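Local coordinates for protein beta-xylanase (Caldicellulosiruptor kristjanssonii, PDB 7NWN) that is the family 9 carbohydrate-binding module of a multimodular xylanase-glucuronoyl esterase and probably binds plant cell-wall polysaccharides for its catalytic domains, at residues 68-79 against 142-152. Numbering follows the deposited sequence.
Sequences NALYVLAEVYDP and DGYRVEARIAL. With CA (calcium ion), chain Q; CA (calcium ion), chain R.
Leu70 and Ile150, Val72 and Ala148, Ala74 and Val146, and Val76 and Tyr144 exchange backbone hydrogen bonds in pairs, joining strands 69-77 and 143-151 antiparallel. Asp78 N to Asp142 O (2.9 Å) and Leu152 N to Asn68 O extend the pairing at the two ends.

Charged and polar side chains meet on the face that carries Tyr71, Glu75, Arg145 and Arg149. Arg145 grips Glu75 side-on in a salt bridge, with NE 2.8 Å from OE2. NH2 is the second donor to that same oxygen. OE2 lies near the guanidinium plane, but both nitrogens approach it from above the same face of the carboxylate. A bend at chi3 (-63°) turns the arginine end toward Glu75. A leucine in place of Arg145 would probably leave the Glu75 carboxylate without its charge partner across the strands. Arg149 runs extended beside the Tyr71 ring, and its NE donates to Tyr71 OH at 3.1 Å. That hydroxyl also bonds Asp66. Ala69 CB covers one face of the Arg149 guanidinium, 3.5 Å from NE.

Two calcium ions are bound. Glu147 OE1 and OE2 hold one, with Asp33 and Asp37; OE1 also accepts from Gly34 N. Asp78 OD1 and OD2 hold another, with Asp92.

On the other face Val72 meets Ala148, and Ala74 meets Val146. Val76 CB lies over the Tyr144 ring in a CH-pi contact, 3.9 Å from the centroid. Leu152 CD1 lies against the Ala69 backbone, 4.4 Å from Leu70 CB.

The strands form the middle of a four-stranded antiparallel sheet, between 58-66 and 133-140. Leu70, Val72, Ile150 and Leu152 pack against strand 93-99 of the second sheet, as in the family 9 beta-sandwich.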
loop_
_atom_site.group_PDB
_atom_site.type_symbol
_atom_site.label_atom_id
_atom_site.label_comp_id
_atom_site.label_asym_id
_atom_site.label_seq_id
_atom_site.Cartn_x
_atom_site.Cartn_y
_atom_site.Cartn_z
ATOM N N ASN A 68 -9.962 12.830 -0.756
ATOM C CA ASN A 68 -8.696 13.395 -1.182
ATOM C C ASN A 68 -7.576 12.352 -1.378
ATOM O O ASN A 68 -6.489 12.722 -1.832
ATOM C CB ASN A 68 -8.198 14.450 -0.187
ATOM C CG ASN A 68 -9.239 15.526 0.052
ATOM O OD1 ASN A 68 -9.654 16.172 -0.903
ATOM N ND2 ASN A 68 -9.649 15.720 1.303
ATOM N N ALA A 69 -7.787 11.103 -0.951
ATOM C CA ALA A 69 -6.654 10.216 -0.673
ATOM C C ALA A 69 -7.066 8.761 -0.644
ATOM O O ALA A 69 -8.212 8.410 -0.329
ATOM C CB ALA A 69 -5.981 10.561 0.640
ATOM N N LEU A 70 -6.048 7.933 -0.908
ATOM C CA LEU A 70 -6.085 6.519 -0.595
ATOM C C LEU A 70 -5.186 6.259 0.622
ATOM O O LEU A 70 -4.095 6.815 0.690
ATOM C CB LEU A 70 -5.602 5.699 -1.802
ATOM C CG LEU A 70 -5.636 4.172 -1.632
ATOM C CD1 LEU A 70 -7.054 3.603 -1.574
ATOM C CD2 LEU A 70 -4.862 3.480 -2.724
ATOM N N TYR A 71 -5.598 5.286 1.458
ATOM C CA TYR A 71 -4.948 4.964 2.729
ATOM C C TYR A 71 -4.583 3.489 2.734
ATOM O O TYR A 71 -5.398 2.647 2.327
ATOM C CB TYR A 71 -5.876 5.249 3.925
ATOM C CG TYR A 71 -6.166 6.732 4.051
ATOM C CD1 TYR A 71 -5.289 7.581 4.714
ATOM C CD2 TYR A 71 -7.295 7.282 3.455
ATOM C CE1 TYR A 71 -5.526 8.945 4.797
ATOM C CE2 TYR A 71 -7.547 8.648 3.511
ATOM C CZ TYR A 71 -6.691 9.465 4.235
ATOM O OH TYR A 71 -6.934 10.800 4.270
ATOM N N VAL A 72 -3.365 3.196 3.221
ATOM C CA VAL A 72 -2.921 1.814 3.358
ATOM C C VAL A 72 -2.462 1.599 4.800
ATOM O O VAL A 72 -1.666 2.388 5.279
ATOM C CB VAL A 72 -1.769 1.473 2.382
ATOM C CG1 VAL A 72 -1.421 -0.024 2.436
ATOM C CG2 VAL A 72 -2.101 1.901 0.933
ATOM N N LEU A 73 -2.915 0.504 5.420
ATOM C CA LEU A 73 -2.353 0.076 6.696
ATOM C C LEU A 73 -1.766 -1.314 6.448
ATOM O O LEU A 73 -2.531 -2.208 6.099
ATOM C CB LEU A 73 -3.480 -0.021 7.736
ATOM C CG LEU A 73 -3.053 -0.612 9.088
ATOM C CD1 LEU A 73 -2.321 0.461 9.833
ATOM C CD2 LEU A 73 -4.298 -1.000 9.885
ATOM N N ALA A 74 -0.440 -1.456 6.557
ATOM C CA ALA A 74 0.168 -2.754 6.358
ATOM C C ALA A 74 0.827 -3.190 7.663
ATOM O O ALA A 74 1.474 -2.385 8.347
ATOM C CB ALA A 74 1.163 -2.691 5.209
ATOM N N GLU A 75 0.670 -4.483 7.989
ATOM C CA GLU A 75 1.505 -5.073 9.034
ATOM C C GLU A 75 2.297 -6.253 8.473
ATOM O O GLU A 75 1.742 -7.114 7.750
ATOM C CB GLU A 75 0.626 -5.576 10.185
ATOM C CG GLU A 75 0.082 -4.424 10.971
ATOM C CD GLU A 75 -0.737 -4.764 12.206
ATOM O OE1 GLU A 75 -0.720 -5.917 12.639
ATOM O OE2 GLU A 75 -1.364 -3.844 12.735
ATOM N N VAL A 76 3.585 -6.272 8.841
ATOM C CA VAL A 76 4.478 -7.305 8.366
ATOM C C VAL A 76 5.000 -8.072 9.590
ATOM O O VAL A 76 5.599 -7.457 10.469
ATOM C CB VAL A 76 5.647 -6.674 7.568
ATOM C CG1 VAL A 76 6.628 -7.752 7.070
ATOM C CG2 VAL A 76 5.152 -5.813 6.389
ATOM N N TYR A 77 4.832 -9.393 9.581
ATOM C CA TYR A 77 5.529 -10.289 10.489
ATOM C C TYR A 77 6.868 -10.664 9.849
ATOM O O TYR A 77 6.908 -11.278 8.783
ATOM C CB TYR A 77 4.649 -11.517 10.750
ATOM C CG TYR A 77 5.340 -12.570 11.579
ATOM C CD1 TYR A 77 5.309 -12.523 12.971
ATOM C CD2 TYR A 77 6.051 -13.604 10.963
ATOM C CE1 TYR A 77 5.967 -13.477 13.739
ATOM C CE2 TYR A 77 6.731 -14.550 11.712
ATOM C CZ TYR A 77 6.684 -14.483 13.102
ATOM O OH TYR A 77 7.358 -15.409 13.842
ATOM N N ASP A 78 7.957 -10.265 10.517
ATOM C CA ASP A 78 9.297 -10.382 10.011
ATOM C C ASP A 78 10.240 -10.308 11.207
ATOM O O ASP A 78 10.518 -9.229 11.716
ATOM C CB ASP A 78 9.600 -9.300 8.983
ATOM C CG ASP A 78 10.953 -9.434 8.275
ATOM O OD1 ASP A 78 11.751 -10.368 8.572
ATOM O OD2 ASP A 78 11.186 -8.600 7.406
ATOM N N PRO A 79 10.745 -11.467 11.686
ATOM C CA PRO A 79 11.645 -11.504 12.856
ATOM C C PRO A 79 13.053 -10.899 12.704
ATOM O O PRO A 79 13.716 -10.616 13.706
ATOM C CB PRO A 79 11.653 -12.997 13.238
ATOM C CG PRO A 79 11.369 -13.715 11.913
ATOM C CD PRO A 79 10.424 -12.796 11.145
ATOM N N ASP A 142 8.444 -8.711 16.697
ATOM C CA ASP A 142 8.354 -9.539 15.485
ATOM C C ASP A 142 7.877 -8.842 14.202
ATOM O O ASP A 142 7.460 -9.524 13.271
ATOM C CB ASP A 142 7.523 -10.798 15.724
ATOM C CG ASP A 142 8.048 -11.590 16.924
ATOM O OD1 ASP A 142 9.300 -11.853 17.000
ATOM O OD2 ASP A 142 7.219 -11.882 17.807
ATOM N N GLY A 143 7.953 -7.510 14.094
ATOM C CA GLY A 143 7.619 -6.978 12.783
ATOM C C GLY A 143 7.492 -5.463 12.801
ATOM O O GLY A 143 8.150 -4.779 13.608
ATOM N N TYR A 144 6.606 -4.962 11.928
ATOM C CA TYR A 144 6.495 -3.516 11.838
ATOM C C TYR A 144 5.154 -3.240 11.187
ATOM O O TYR A 144 4.546 -4.149 10.615
ATOM C CB TYR A 144 7.673 -2.882 11.068
ATOM C CG TYR A 144 7.841 -3.290 9.615
ATOM C CD1 TYR A 144 8.555 -4.445 9.262
ATOM C CD2 TYR A 144 7.365 -2.484 8.566
ATOM C CE1 TYR A 144 8.760 -4.825 7.936
ATOM C CE2 TYR A 144 7.593 -2.839 7.233
ATOM C CZ TYR A 144 8.269 -4.017 6.917
ATOM O OH TYR A 144 8.470 -4.368 5.608
ATOM N N ARG A 145 4.716 -1.979 11.299
ATOM C CA ARG A 145 3.476 -1.548 10.694
ATOM C C ARG A 145 3.819 -0.319 9.844
ATOM O O ARG A 145 4.678 0.464 10.265
ATOM C CB ARG A 145 2.524 -1.137 11.824
ATOM C CG ARG A 145 1.201 -0.582 11.319
ATOM C CD ARG A 145 0.266 -0.206 12.472
ATOM N NE ARG A 145 -0.099 -1.378 13.261
ATOM C CZ ARG A 145 0.004 -1.438 14.579
ATOM N NH1 ARG A 145 0.405 -0.361 15.253
ATOM N NH2 ARG A 145 -0.306 -2.589 15.186
ATOM N N VAL A 146 3.121 -0.164 8.696
ATOM C CA VAL A 146 3.221 1.005 7.835
ATOM C C VAL A 146 1.806 1.558 7.759
ATOM O O VAL A 146 0.878 0.774 7.615
ATOM C CB VAL A 146 3.721 0.636 6.428
ATOM C CG1 VAL A 146 3.642 1.844 5.487
ATOM C CG2 VAL A 146 5.167 0.079 6.529
ATOM N N GLU A 147 1.672 2.871 7.965
ATOM C CA GLU A 147 0.404 3.532 7.699
ATOM C C GLU A 147 0.685 4.662 6.708
ATOM O O GLU A 147 1.523 5.490 6.998
ATOM C CB GLU A 147 -0.144 4.085 9.007
ATOM C CG GLU A 147 -1.623 4.531 8.879
ATOM C CD GLU A 147 -2.269 4.818 10.228
ATOM O OE1 GLU A 147 -1.539 5.227 11.169
ATOM O OE2 GLU A 147 -3.495 4.588 10.359
ATOM N N ALA A 148 -0.008 4.651 5.563
ATOM C CA ALA A 148 0.374 5.464 4.403
ATOM C C ALA A 148 -0.857 6.190 3.849
ATOM O O ALA A 148 -1.968 5.634 3.810
ATOM C CB ALA A 148 1.002 4.583 3.336
ATOM N N ARG A 149 -0.607 7.409 3.370
ATOM C CA ARG A 149 -1.622 8.175 2.663
ATOM C C ARG A 149 -1.041 8.565 1.301
ATOM O O ARG A 149 0.092 9.060 1.251
ATOM C CB ARG A 149 -1.955 9.427 3.477
ATOM C CG ARG A 149 -3.039 10.305 2.847
ATOM C CD ARG A 149 -3.263 11.623 3.625
ATOM N NE ARG A 149 -4.476 12.361 3.202
ATOM C CZ ARG A 149 -4.395 13.380 2.345
ATOM N NH1 ARG A 149 -3.211 13.754 1.853
ATOM N NH2 ARG A 149 -5.485 14.060 2.047
ATOM N N ILE A 150 -1.825 8.329 0.231
ATOM C CA ILE A 150 -1.501 8.825 -1.102
ATOM C C ILE A 150 -2.595 9.812 -1.564
ATOM O O ILE A 150 -3.736 9.425 -1.700
ATOM C CB ILE A 150 -1.372 7.638 -2.065
ATOM C CG1 ILE A 150 -0.186 6.740 -1.710
ATOM C CG2 ILE A 150 -1.293 8.175 -3.490
ATOM C CD1 ILE A 150 -0.291 5.354 -2.304
ATOM N N ALA A 151 -2.230 11.079 -1.711
ATOM C CA ALA A 151 -3.121 12.136 -2.183
ATOM C C ALA A 151 -3.491 11.821 -3.648
ATOM O O ALA A 151 -2.615 11.489 -4.449
ATOM C CB ALA A 151 -2.342 13.429 -2.062
ATOM N N LEU A 152 -4.795 11.786 -3.954
ATOM C CA LEU A 152 -5.329 11.468 -5.272
ATOM C C LEU A 152 -5.515 12.763 -6.065
ATOM O O LEU A 152 -5.817 13.810 -5.483
ATOM C CB LEU A 152 -6.669 10.766 -5.057
ATOM C CG LEU A 152 -6.514 9.389 -4.416
ATOM C CD1 LEU A 152 -7.873 8.820 -3.984
ATOM C CD2 LEU A 152 -5.790 8.451 -5.395
HETATM CA CA CA Q . 13.565 -9.222 7.123
HETATM CA CA CA R . -3.592 5.651 12.553
HETATM O O HOH W 1 -8.027 13.697 3.344
HETATM O O HOH W 2 -5.762 15.084 -2.910
HETATM O O HOH W 3 14.028 -11.747 7.467
HETATM O O HOH W 4 -4.528 6.418 14.683
#